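Local structure of periplasmic binding protein (Veillonella parvula, 4OVK) at residues Leu133-Arg141 with Ala153-Glu164; Asn188-Gln199 with Ala211-Ser222. The protein probably captures a solute, not identified here, outside the cell membrane and delivers it to an ABC transporter for uptake. All coordinates share one frame; numbering follows the deposited sequence.

Interaction 1: residues Leu133-Arg141 with Ala153-Glu164; sequences LEDIQNGIR and AEALISYHKDSE
Arg141 leaves its helix with CG anti to the backbone N (chi1 -175°) and then bends at chi3, while Glu154 bends at chi2; the two turns bring guanidinium and carboxylate edge to edge, their planes nearly coplanar. The grip is side-on and bidentate. NE of Arg141 donates to OE2 of Glu154 at 2.8 Å and NH1 to OE1 at 3.0 Å, both straight and both meeting syn lone pairs, which fixes the rotation of the guanidinium. At the edge of the same group lies Lys161, its NZ 3.5 Å from NH1 of Arg141; Glu154 probably offsets part of this gathering of positive charge. The two segments form an antiparallel helix pair, axes 9.1 Å apart at 163°. Helix 150-170 leads from the lobe whose parallel sheet ends with strand 125-128 to strand 180-184 of the other, consistent with the long inter-lobe helix of this family of binding proteins. Gln137 enters as a knob into the hole made by Ile157, His160, Lys161 and Glu164. In the conformer described, NE2 comes 2.8 Å from OE2 of Glu164 and OE1 lies against CE of Lys161, but the side chain is modelled in two positions and the amide is less certainly placed. CD2 of Leu133 approaches the same OE2. Deeper in, CG2 of Ile140 packs 3.9 Å from both CB of Ala153 and CG1 of Ile157, whose CD1 reaches CB of Arg141. His160 directs NE2 to the carbonyl of Val283, while Val48 of helix 41-49 touches both Ile140 and Leu156.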
loop_
_atom_site.group_PDB
_atom_site.type_symbol
_atom_site.label_atom_id
_atom_site.label_comp_id
_atom_site.label_asym_id
_atom_site.label_seq_id
_atom_site.Cartn_x
_atom_site.Cartn_y
_atom_site.Cartn_z
ATOM N N LEU A 133 -6.935 -6.308 -4.968
ATOM C CA LEU A 133 -5.654 -6.994 -4.836
ATOM C C LEU A 133 -5.275 -7.722 -6.138
ATOM O O LEU A 133 -4.081 -7.899 -6.407
ATOM C CB LEU A 133 -5.668 -7.952 -3.635
ATOM C CG LEU A 133 -4.320 -8.288 -2.968
ATOM C CD1 LEU A 133 -3.467 -7.046 -2.700
ATOM C CD2 LEU A 133 -4.563 -9.066 -1.676
ATOM N N GLU A 134 -6.273 -8.123 -6.941
ATOM C CA GLU A 134 -5.999 -8.769 -8.243
ATOM C C GLU A 134 -5.373 -7.783 -9.234
ATOM O O GLU A 134 -4.518 -8.168 -10.036
ATOM C CB GLU A 134 -7.254 -9.393 -8.866
ATOM C CG GLU A 134 -6.931 -10.444 -9.936
ATOM C CD GLU A 134 -8.131 -10.873 -10.781
ATOM O OE1 GLU A 134 -9.281 -10.549 -10.408
ATOM O OE2 GLU A 134 -7.925 -11.549 -11.824
ATOM N N ASP A 135 -5.805 -6.522 -9.174
ATOM C CA ASP A 135 -5.227 -5.449 -9.996
ATOM C C ASP A 135 -3.734 -5.276 -9.729
ATOM O O ASP A 135 -2.963 -5.032 -10.663
ATOM C CB ASP A 135 -5.948 -4.110 -9.745
ATOM C CG ASP A 135 -7.365 -4.070 -10.331
ATOM O OD1 ASP A 135 -7.693 -4.910 -11.195
ATOM O OD2 ASP A 135 -8.150 -3.180 -9.927
ATOM N N ILE A 136 -3.328 -5.399 -8.464
ATOM C CA ILE A 136 -1.905 -5.363 -8.128
ATOM C C ILE A 136 -1.159 -6.513 -8.838
ATOM O O ILE A 136 -0.139 -6.281 -9.475
ATOM C CB ILE A 136 -1.628 -5.408 -6.604
ATOM C CG1 ILE A 136 -2.335 -4.259 -5.852
ATOM C CG2 ILE A 136 -0.128 -5.358 -6.345
ATOM C CD1 ILE A 136 -1.759 -2.872 -6.090
ATOM N N GLN A 137 -1.674 -7.737 -8.730
ATOM C CA GLN A 137 -1.008 -8.900 -9.328
ATOM C C GLN A 137 -0.921 -8.808 -10.860
ATOM O O GLN A 137 0.134 -9.065 -11.440
ATOM C CB GLN A 137 -1.709 -10.198 -8.911
ATOM C CG GLN A 137 -1.549 -10.549 -7.438
ATOM C CD GLN A 137 -2.473 -11.677 -7.015
ATOM O OE1 GLN A 137 -2.764 -12.582 -7.800
ATOM N NE2 GLN A 137 -2.942 -11.627 -5.773
ATOM N N ASN A 138 -2.018 -8.436 -11.511
ATOM C CA ASN A 138 -2.011 -8.285 -12.972
ATOM C C ASN A 138 -1.080 -7.169 -13.423
ATOM O O ASN A 138 -0.388 -7.303 -14.446
ATOM C CB ASN A 138 -3.421 -8.042 -13.518
ATOM C CG ASN A 138 -4.335 -9.226 -13.302
ATOM O OD1 ASN A 138 -3.887 -10.376 -13.308
ATOM N ND2 ASN A 138 -5.624 -8.956 -13.109
ATOM N N GLY A 139 -1.035 -6.086 -12.642
ATOM C CA GLY A 139 -0.109 -4.983 -12.922
ATOM C C GLY A 139 1.348 -5.400 -12.766
ATOM O O GLY A 139 2.206 -5.028 -13.565
ATOM N N ILE A 140 1.630 -6.207 -11.749
ATOM C CA ILE A 140 2.984 -6.728 -11.568
ATOM C C ILE A 140 3.413 -7.590 -12.766
ATOM O O ILE A 140 4.551 -7.501 -13.241
ATOM C CB ILE A 140 3.100 -7.500 -10.246
ATOM C CG1 ILE A 140 3.084 -6.501 -9.091
ATOM C CG2 ILE A 140 4.363 -8.335 -10.219
ATOM C CD1 ILE A 140 2.803 -7.131 -7.748
ATOM N N ARG A 141 2.492 -8.409 -13.257
ATOM C CA ARG A 141 2.793 -9.306 -14.368
ATOM C C ARG A 141 3.137 -8.483 -15.606
ATOM O O ARG A 141 4.120 -8.767 -16.311
ATOM C CB ARG A 141 1.623 -10.248 -14.619
ATOM C CG ARG A 141 1.904 -11.299 -15.687
ATOM C CD ARG A 141 0.885 -12.416 -15.636
ATOM N NE ARG A 141 1.107 -13.313 -14.506
ATOM C CZ ARG A 141 0.150 -13.894 -13.787
ATOM N NH1 ARG A 141 0.484 -14.693 -12.783
ATOM N NH2 ARG A 141 -1.138 -13.683 -14.043
ATOM N N ALA A 153 8.711 -10.868 -11.211
ATOM C CA ALA A 153 7.282 -10.561 -11.217
ATOM C C ALA A 153 6.481 -11.775 -10.764
ATOM O O ALA A 153 5.632 -11.668 -9.862
ATOM C CB ALA A 153 6.838 -10.085 -12.606
ATOM N N GLU A 154 6.767 -12.940 -11.343
ATOM C CA GLU A 154 6.056 -14.157 -10.917
ATOM C C GLU A 154 6.378 -14.542 -9.468
ATOM O O GLU A 154 5.509 -15.056 -8.780
ATOM C CB GLU A 154 6.297 -15.327 -11.870
ATOM C CG GLU A 154 5.685 -15.147 -13.263
ATOM C CD GLU A 154 4.175 -14.868 -13.284
ATOM O OE1 GLU A 154 3.434 -15.316 -12.378
ATOM O OE2 GLU A 154 3.719 -14.203 -14.240
ATOM N N ALA A 155 7.601 -14.296 -8.997
ATOM C CA ALA A 155 7.921 -14.569 -7.588
ATOM C C ALA A 155 7.083 -13.690 -6.649
ATOM O O ALA A 155 6.601 -14.155 -5.626
ATOM C CB ALA A 155 9.404 -14.398 -7.324
ATOM N N LEU A 156 6.888 -12.426 -7.021
ATOM C CA LEU A 156 6.038 -11.510 -6.250
ATOM C C LEU A 156 4.576 -11.961 -6.293
ATOM O O LEU A 156 3.891 -11.952 -5.291
ATOM C CB LEU A 156 6.153 -10.071 -6.781
ATOM C CG LEU A 156 7.439 -9.336 -6.429
ATOM C CD1 LEU A 156 7.637 -8.101 -7.304
ATOM C CD2 LEU A 156 7.482 -8.959 -4.945
ATOM N N ILE A 157 4.103 -12.375 -7.461
ATOM C CA ILE A 157 2.717 -12.797 -7.590
ATOM C C ILE A 157 2.477 -14.077 -6.796
ATOM O O ILE A 157 1.454 -14.190 -6.112
ATOM C CB ILE A 157 2.320 -12.984 -9.061
ATOM C CG1 ILE A 157 2.311 -11.619 -9.766
ATOM C CG2 ILE A 157 0.944 -13.631 -9.174
ATOM C CD1 ILE A 157 2.438 -11.725 -11.273
ATOM N N SER A 158 3.423 -15.018 -6.878
ATOM C CA SER A 158 3.347 -16.270 -6.104
ATOM C C SER A 158 3.335 -16.005 -4.604
ATOM O O SER A 158 2.618 -16.665 -3.859
ATOM C CB SER A 158 4.510 -17.197 -6.441
ATOM O OG SER A 158 4.383 -17.710 -7.761
ATOM N N TYR A 159 4.132 -15.036 -4.176
ATOM C CA TYR A 159 4.176 -14.630 -2.777
ATOM C C TYR A 159 2.792 -14.148 -2.331
ATOM O O TYR A 159 2.293 -14.570 -1.296
ATOM C CB TYR A 159 5.243 -13.552 -2.570
ATOM C CG TYR A 159 5.533 -13.214 -1.125
ATOM C CD1 TYR A 159 6.456 -13.953 -0.375
ATOM C CD2 TYR A 159 4.896 -12.158 -0.512
ATOM C CE1 TYR A 159 6.721 -13.633 0.955
ATOM C CE2 TYR A 159 5.148 -11.832 0.803
ATOM C CZ TYR A 159 6.045 -12.579 1.540
ATOM O OH TYR A 159 6.272 -12.211 2.836
ATOM N N HIS A 160 2.166 -13.288 -3.135
ATOM C CA HIS A 160 0.802 -12.816 -2.848
ATOM C C HIS A 160 -0.220 -13.952 -2.879
ATOM O O HIS A 160 -1.059 -14.056 -1.982
ATOM C CB HIS A 160 0.390 -11.723 -3.836
ATOM C CG HIS A 160 0.950 -10.374 -3.505
ATOM N ND1 HIS A 160 0.163 -9.250 -3.374
ATOM C CD2 HIS A 160 2.219 -9.979 -3.231
ATOM C CE1 HIS A 160 0.926 -8.219 -3.062
ATOM N NE2 HIS A 160 2.177 -8.638 -2.960
ATOM N N LYS A 161 -0.152 -14.803 -3.897
ATOM C CA LYS A 161 -1.090 -15.935 -3.995
ATOM C C LYS A 161 -0.946 -16.918 -2.832
ATOM O O LYS A 161 -1.958 -17.392 -2.285
ATOM C CB LYS A 161 -0.952 -16.660 -5.346
ATOM C CG LYS A 161 -1.543 -15.865 -6.510
ATOM C CD LYS A 161 -1.629 -16.668 -7.799
ATOM C CE LYS A 161 -1.941 -15.767 -8.998
ATOM N NZ LYS A 161 -1.472 -16.301 -10.320
ATOM N N ASP A 162 0.296 -17.209 -2.437
ATOM C CA ASP A 162 0.544 -18.121 -1.307
ATOM C C ASP A 162 -0.009 -17.512 -0.003
ATOM O O ASP A 162 -0.598 -18.221 0.824
ATOM C CB ASP A 162 2.039 -18.419 -1.153
ATOM C CG ASP A 162 2.606 -19.292 -2.285
ATOM O OD1 ASP A 162 1.835 -19.872 -3.066
ATOM O OD2 ASP A 162 3.850 -19.395 -2.395
ATOM N N SER A 163 0.177 -16.203 0.167
ATOM C CA SER A 163 -0.384 -15.483 1.322
ATOM C C SER A 163 -1.922 -15.538 1.324
ATOM O O SER A 163 -2.540 -15.838 2.339
ATOM C CB SER A 163 0.089 -14.023 1.346
ATOM O OG SER A 163 -0.546 -13.311 2.393
ATOM N N GLU A 164 -2.532 -15.273 0.175
ATOM C CA GLU A 164 -3.992 -15.357 0.050
ATOM C C GLU A 164 -4.493 -16.754 0.423
ATOM O O GLU A 164 -5.439 -16.888 1.193
ATOM C CB GLU A 164 -4.438 -14.984 -1.372
ATOM C CG GLU A 164 -4.434 -13.484 -1.610
ATOM C CD GLU A 164 -4.596 -13.100 -3.070
ATOM O OE1 GLU A 164 -5.000 -13.969 -3.882
ATOM O OE2 GLU A 164 -4.321 -11.916 -3.403
#

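Interaction 2: residues Asn188-Gln199 with Ala211-Ser222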
loop_
_atom_site.group_PDB
_atom_site.type_symbol
_atom_site.label_atom_id
_atom_site.label_comp_id
_atom_site.label_asym_id
_atom_site.label_seq_id
_atom_site.Cartn_x
_atom_site.Cartn_y
_atom_site.Cartn_z
ATOM N N ASN A 188 -9.952 13.703 12.774
ATOM C CA ASN A 188 -11.229 14.330 12.461
ATOM C C ASN A 188 -12.348 13.293 12.313
ATOM O O ASN A 188 -13.267 13.476 11.519
ATOM C CB ASN A 188 -11.087 15.172 11.182
ATOM C CG ASN A 188 -12.137 16.264 11.072
ATOM O OD1 ASN A 188 -12.645 16.762 12.081
ATOM N ND2 ASN A 188 -12.459 16.656 9.836
ATOM N N LEU A 189 -12.255 12.201 13.080
ATOM C CA LEU A 189 -13.331 11.212 13.188
ATOM C C LEU A 189 -13.715 10.560 11.855
ATOM O O LEU A 189 -14.864 10.176 11.640
ATOM C CB LEU A 189 -14.564 11.837 13.866
ATOM C CG LEU A 189 -14.339 12.274 15.315
ATOM C CD1 LEU A 189 -15.476 13.163 15.797
ATOM C CD2 LEU A 189 -14.180 11.049 16.211
ATOM N N THR A 190 -12.735 10.420 10.972
ATOM C CA THR A 190 -12.933 9.737 9.708
ATOM C C THR A 190 -12.420 8.312 9.829
ATOM O O THR A 190 -11.290 8.085 10.268
ATOM C CB THR A 190 -12.212 10.466 8.571
ATOM O OG1 THR A 190 -12.692 11.809 8.517
ATOM C CG2 THR A 190 -12.475 9.780 7.237
ATOM N N VAL A 191 -13.267 7.362 9.437
ATOM C CA VAL A 191 -13.003 5.943 9.639
ATOM C C VAL A 191 -13.176 5.196 8.321
ATOM O O VAL A 191 -13.812 5.699 7.384
ATOM C CB VAL A 191 -13.944 5.346 10.718
ATOM C CG1 VAL A 191 -13.847 6.161 12.006
ATOM C CG2 VAL A 191 -15.393 5.296 10.237
ATOM N N ALA A 192 -12.604 3.999 8.261
ATOM C CA ALA A 192 -12.754 3.120 7.108
ATOM C C ALA A 192 -14.161 2.529 7.079
ATOM O O ALA A 192 -14.584 1.892 8.041
ATOM C CB ALA A 192 -11.728 2.005 7.168
ATOM N N GLY A 193 -14.873 2.750 5.976
ATOM C CA GLY A 193 -16.255 2.287 5.815
ATOM C C GLY A 193 -16.329 0.950 5.101
ATOM O O GLY A 193 -15.297 0.356 4.759
ATOM N N ASN A 194 -17.547 0.472 4.864
ATOM C CA ASN A 194 -17.726 -0.889 4.338
ATOM C C ASN A 194 -17.423 -1.072 2.840
ATOM O O ASN A 194 -17.531 -2.179 2.326
ATOM C CB ASN A 194 -19.108 -1.446 4.702
ATOM C CG ASN A 194 -20.252 -0.673 4.070
ATOM O OD1 ASN A 194 -20.169 -0.226 2.921
ATOM N ND2 ASN A 194 -21.340 -0.520 4.822
ATOM N N ASN A 195 -17.030 -0.002 2.148
ATOM C CA ASN A 195 -16.491 -0.134 0.792
ATOM C C ASN A 195 -14.962 -0.146 0.761
ATOM O O ASN A 195 -14.380 -0.281 -0.306
ATOM C CB ASN A 195 -17.022 0.979 -0.111
ATOM C CG ASN A 195 -18.530 0.963 -0.224
ATOM O OD1 ASN A 195 -19.202 1.936 0.115
ATOM N ND2 ASN A 195 -19.071 -0.148 -0.690
ATOM N N SER A 196 -14.313 -0.026 1.919
ATOM C CA SER A 196 -12.843 -0.002 1.968
ATOM C C SER A 196 -12.243 -1.398 1.956
ATOM O O SER A 196 -12.821 -2.348 2.493
ATOM C CB SER A 196 -12.349 0.716 3.224
ATOM O OG SER A 196 -12.697 -0.013 4.386
ATOM N N VAL A 197 -11.061 -1.508 1.358
ATOM C CA VAL A 197 -10.256 -2.721 1.473
ATOM C C VAL A 197 -9.883 -2.998 2.934
ATOM O O VAL A 197 -9.714 -4.155 3.329
ATOM C CB VAL A 197 -8.975 -2.639 0.617
ATOM C CG1 VAL A 197 -8.049 -1.526 1.111
ATOM C CG2 VAL A 197 -8.262 -3.989 0.586
ATOM N N ASN A 198 -9.774 -1.946 3.736
ATOM C CA ASN A 198 -9.452 -2.111 5.162
ATOM C C ASN A 198 -10.477 -2.991 5.896
ATOM O O ASN A 198 -10.113 -3.784 6.763
ATOM C CB ASN A 198 -9.342 -0.749 5.865
ATOM C CG ASN A 198 -8.440 0.218 5.129
ATOM O OD1 ASN A 198 -8.820 0.786 4.099
ATOM N ND2 ASN A 198 -7.243 0.407 5.640
ATOM N N GLN A 199 -11.757 -2.863 5.550
ATOM C CA GLN A 199 -12.778 -3.713 6.183
ATOM C C GLN A 199 -12.667 -5.165 5.709
ATOM O O GLN A 199 -12.852 -6.090 6.504
ATOM C CB GLN A 199 -14.188 -3.151 6.002
ATOM C CG GLN A 199 -14.400 -1.883 6.826
ATOM C CD GLN A 199 -15.823 -1.675 7.329
ATOM O OE1 GLN A 199 -16.700 -2.548 7.208
ATOM N NE2 GLN A 199 -16.058 -0.497 7.908
ATOM N N ALA A 211 -17.263 -0.293 12.120
ATOM C CA ALA A 211 -17.970 0.593 11.178
ATOM C C ALA A 211 -18.654 -0.164 10.025
ATOM O O ALA A 211 -18.849 0.382 8.937
ATOM C CB ALA A 211 -16.996 1.619 10.628
ATOM N N LYS A 212 -19.018 -1.412 10.291
ATOM C CA LYS A 212 -19.703 -2.308 9.356
ATOM C C LYS A 212 -20.898 -1.678 8.631
ATOM O O LYS A 212 -21.127 -1.941 7.441
ATOM C CB LYS A 212 -20.143 -3.544 10.157
ATOM C CG LYS A 212 -21.244 -4.410 9.578
ATOM C CD LYS A 212 -21.628 -5.481 10.592
ATOM C CE LYS A 212 -22.533 -4.915 11.676
ATOM N NZ LYS A 212 -22.263 -5.541 12.991
ATOM N N ASP A 213 -21.658 -0.848 9.342
ATOM C CA ASP A 213 -22.861 -0.242 8.771
ATOM C C ASP A 213 -22.642 1.189 8.273
ATOM O O ASP A 213 -23.599 1.870 7.949
ATOM C CB ASP A 213 -24.006 -0.310 9.785
ATOM C CG ASP A 213 -24.378 -1.746 10.146
ATOM O OD1 ASP A 213 -24.448 -2.598 9.231
ATOM O OD2 ASP A 213 -24.598 -2.029 11.344
ATOM N N THR A 214 -21.383 1.619 8.183
ATOM C CA THR A 214 -21.032 2.926 7.619
ATOM C C THR A 214 -20.544 2.742 6.178
ATOM O O THR A 214 -19.608 1.987 5.931
ATOM C CB THR A 214 -19.946 3.625 8.464
ATOM O OG1 THR A 214 -20.447 3.874 9.781
ATOM C CG2 THR A 214 -19.530 4.957 7.841
ATOM N N LYS A 215 -21.182 3.440 5.238
ATOM C CA LYS A 215 -20.886 3.293 3.808
ATOM C C LYS A 215 -19.640 4.089 3.429
ATOM O O LYS A 215 -19.212 4.958 4.180
ATOM C CB LYS A 215 -22.064 3.794 2.964
ATOM C CG LYS A 215 -23.404 3.134 3.259
ATOM C CD LYS A 215 -24.535 3.877 2.565
ATOM C CE LYS A 215 -25.893 3.500 3.134
ATOM N NZ LYS A 215 -26.178 2.046 2.992
ATOM N N GLY A 216 -19.075 3.793 2.258
ATOM C CA GLY A 216 -17.949 4.565 1.704
ATOM C C GLY A 216 -16.602 3.944 2.021
ATOM O O GLY A 216 -16.535 2.953 2.758
ATOM N N SER A 217 -15.524 4.511 1.470
ATOM C CA SER A 217 -14.176 4.004 1.758
ATOM C C SER A 217 -13.619 4.648 3.034
ATOM O O SER A 217 -13.246 3.938 3.972
ATOM C CB SER A 217 -13.232 4.172 0.556
ATOM O OG SER A 217 -13.044 5.528 0.212
ATOM N N TRP A 218 -13.584 5.981 3.060
ATOM C CA TRP A 218 -13.242 6.758 4.255
ATOM C C TRP A 218 -14.397 7.720 4.547
ATOM O O TRP A 218 -14.753 8.550 3.706
ATOM C CB TRP A 218 -11.941 7.545 4.046
ATOM C CG TRP A 218 -10.702 6.673 3.854
ATOM C CD1 TRP A 218 -10.001 6.487 2.694
ATOM C CD2 TRP A 218 -10.036 5.885 4.849
ATOM N NE1 TRP A 218 -8.949 5.633 2.905
ATOM C CE2 TRP A 218 -8.945 5.247 4.218
ATOM C CE3 TRP A 218 -10.263 5.648 6.206
ATOM C CZ2 TRP A 218 -8.076 4.394 4.898
ATOM C CZ3 TRP A 218 -9.401 4.803 6.889
ATOM C CH2 TRP A 218 -8.317 4.183 6.233
ATOM N N THR A 219 -14.976 7.618 5.737
ATOM C CA THR A 219 -16.222 8.319 6.042
ATOM C C THR A 219 -16.209 8.951 7.432
ATOM O O THR A 219 -15.828 8.304 8.410
ATOM C CB THR A 219 -17.400 7.338 5.943
ATOM O OG1 THR A 219 -17.448 6.794 4.616
ATOM C CG2 THR A 219 -18.727 8.023 6.283
ATOM N N LYS A 220 -16.638 10.209 7.515
ATOM C CA LYS A 220 -16.697 10.912 8.790
ATOM C C LYS A 220 -17.920 10.444 9.590
ATOM O O LYS A 220 -19.020 10.324 9.052
ATOM C CB LYS A 220 -16.727 12.436 8.580
ATOM C CG LYS A 220 -16.745 13.221 9.884
ATOM C CD LYS A 220 -16.313 14.671 9.722
ATOM C CE LYS A 220 -16.220 15.341 11.085
ATOM N NZ LYS A 220 -15.807 16.771 11.003
ATOM N N VAL A 221 -17.706 10.176 10.876
ATOM C CA VAL A 221 -18.765 9.756 11.794
ATOM C C VAL A 221 -18.712 10.610 13.064
ATOM O O VAL A 221 -17.836 11.468 13.205
ATOM C CB VAL A 221 -18.648 8.249 12.147
ATOM C CG1 VAL A 221 -18.637 7.403 10.875
ATOM C CG2 VAL A 221 -17.414 7.958 13.004
ATOM N N SER A 222 -19.661 10.389 13.973
ATOM C CA SER A 222 -19.710 11.120 15.245
ATOM C C SER A 222 -18.953 10.377 16.351
ATOM O O SER A 222 -18.836 9.149 16.321
ATOM C CB SER A 222 -21.162 11.318 15.688
ATOM O OG SER A 222 -21.745 10.087 16.092
#
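A two-stranded antiparallel sheet, strands 190-192 and 218-220, joins these segments, and the turn Gly193-Ser196 that follows the first strand is gripped by the loop leading into the second. Val191 and Thr219 form the hydrogen-bonded pair: N of Thr219 donates to O of Val191 at 2.8 Å, and N of Val191 donates back to O of Thr219; Val221 N to Leu189 O and Gly193 N to Ser217 O carry the pattern on in both directions. On one face CB of Ala192 meets CZ3 of Trp218 at 3.6 Å, and the amide of Asn198 crosses the far end of the indole with the planes 60° apart. The other face carries Val191, whose CG2 packs on CG1 of Val221 and CB of Ala211. In the turn, CG of Asn194 sits between its own backbone N and carbonyl carbon (chi1 64°), which directs ND2 to O of Lys212 at 3.0 Å, while its backbone N donates to O of Thr214. Asn195 pairs twice with Gly216: OD1 accepts from the glycine N at 2.8 Å, and its own N donates to the glycine O. Gln199 NE2 bridges O of Ala192 (2.8 Å) and O of Ala211 (3.1 Å), both near its amide plane, although it stands above the carbonyl plane of Ala211, across from Thr214 N. A leucine in place of Gln199 would probably deprive the Ala192 and Ala211 carbonyls of this shared donor, leaving Ala211 O with Thr214 N, and weaken the tie between helix start and loop. Ser196 caps helix 197-204, strand 180-184 lies against Val191 and Ala192, and helix 223-229 packs on Leu189, Ala211 and Val221 through Ile226 and Trp229.

In the fold
Both contacts mix buried and exposed residues, but they hold different elements. Interaction 1 joins two successive helices, entirely through side chains meeting side chains or the flank of a backbone: an apolar inner side against helices 41-49 and 306-318, and a charged, more exposed edge formed by Arg141, Glu154 and Lys161. Interaction 2 lies farther from the centre of the chain, next to the parallel sheet containing strand 180-184, and is held chiefly by backbone hydrogen bonds, supplemented by asparagine and glutamine amides that bind main-chain atoms. Their centres are 27 Å apart and their nearest atoms about 6 Å, without touching. Pro281 touches Ile136 of segment 133-141 and Val197 of segment 188-199.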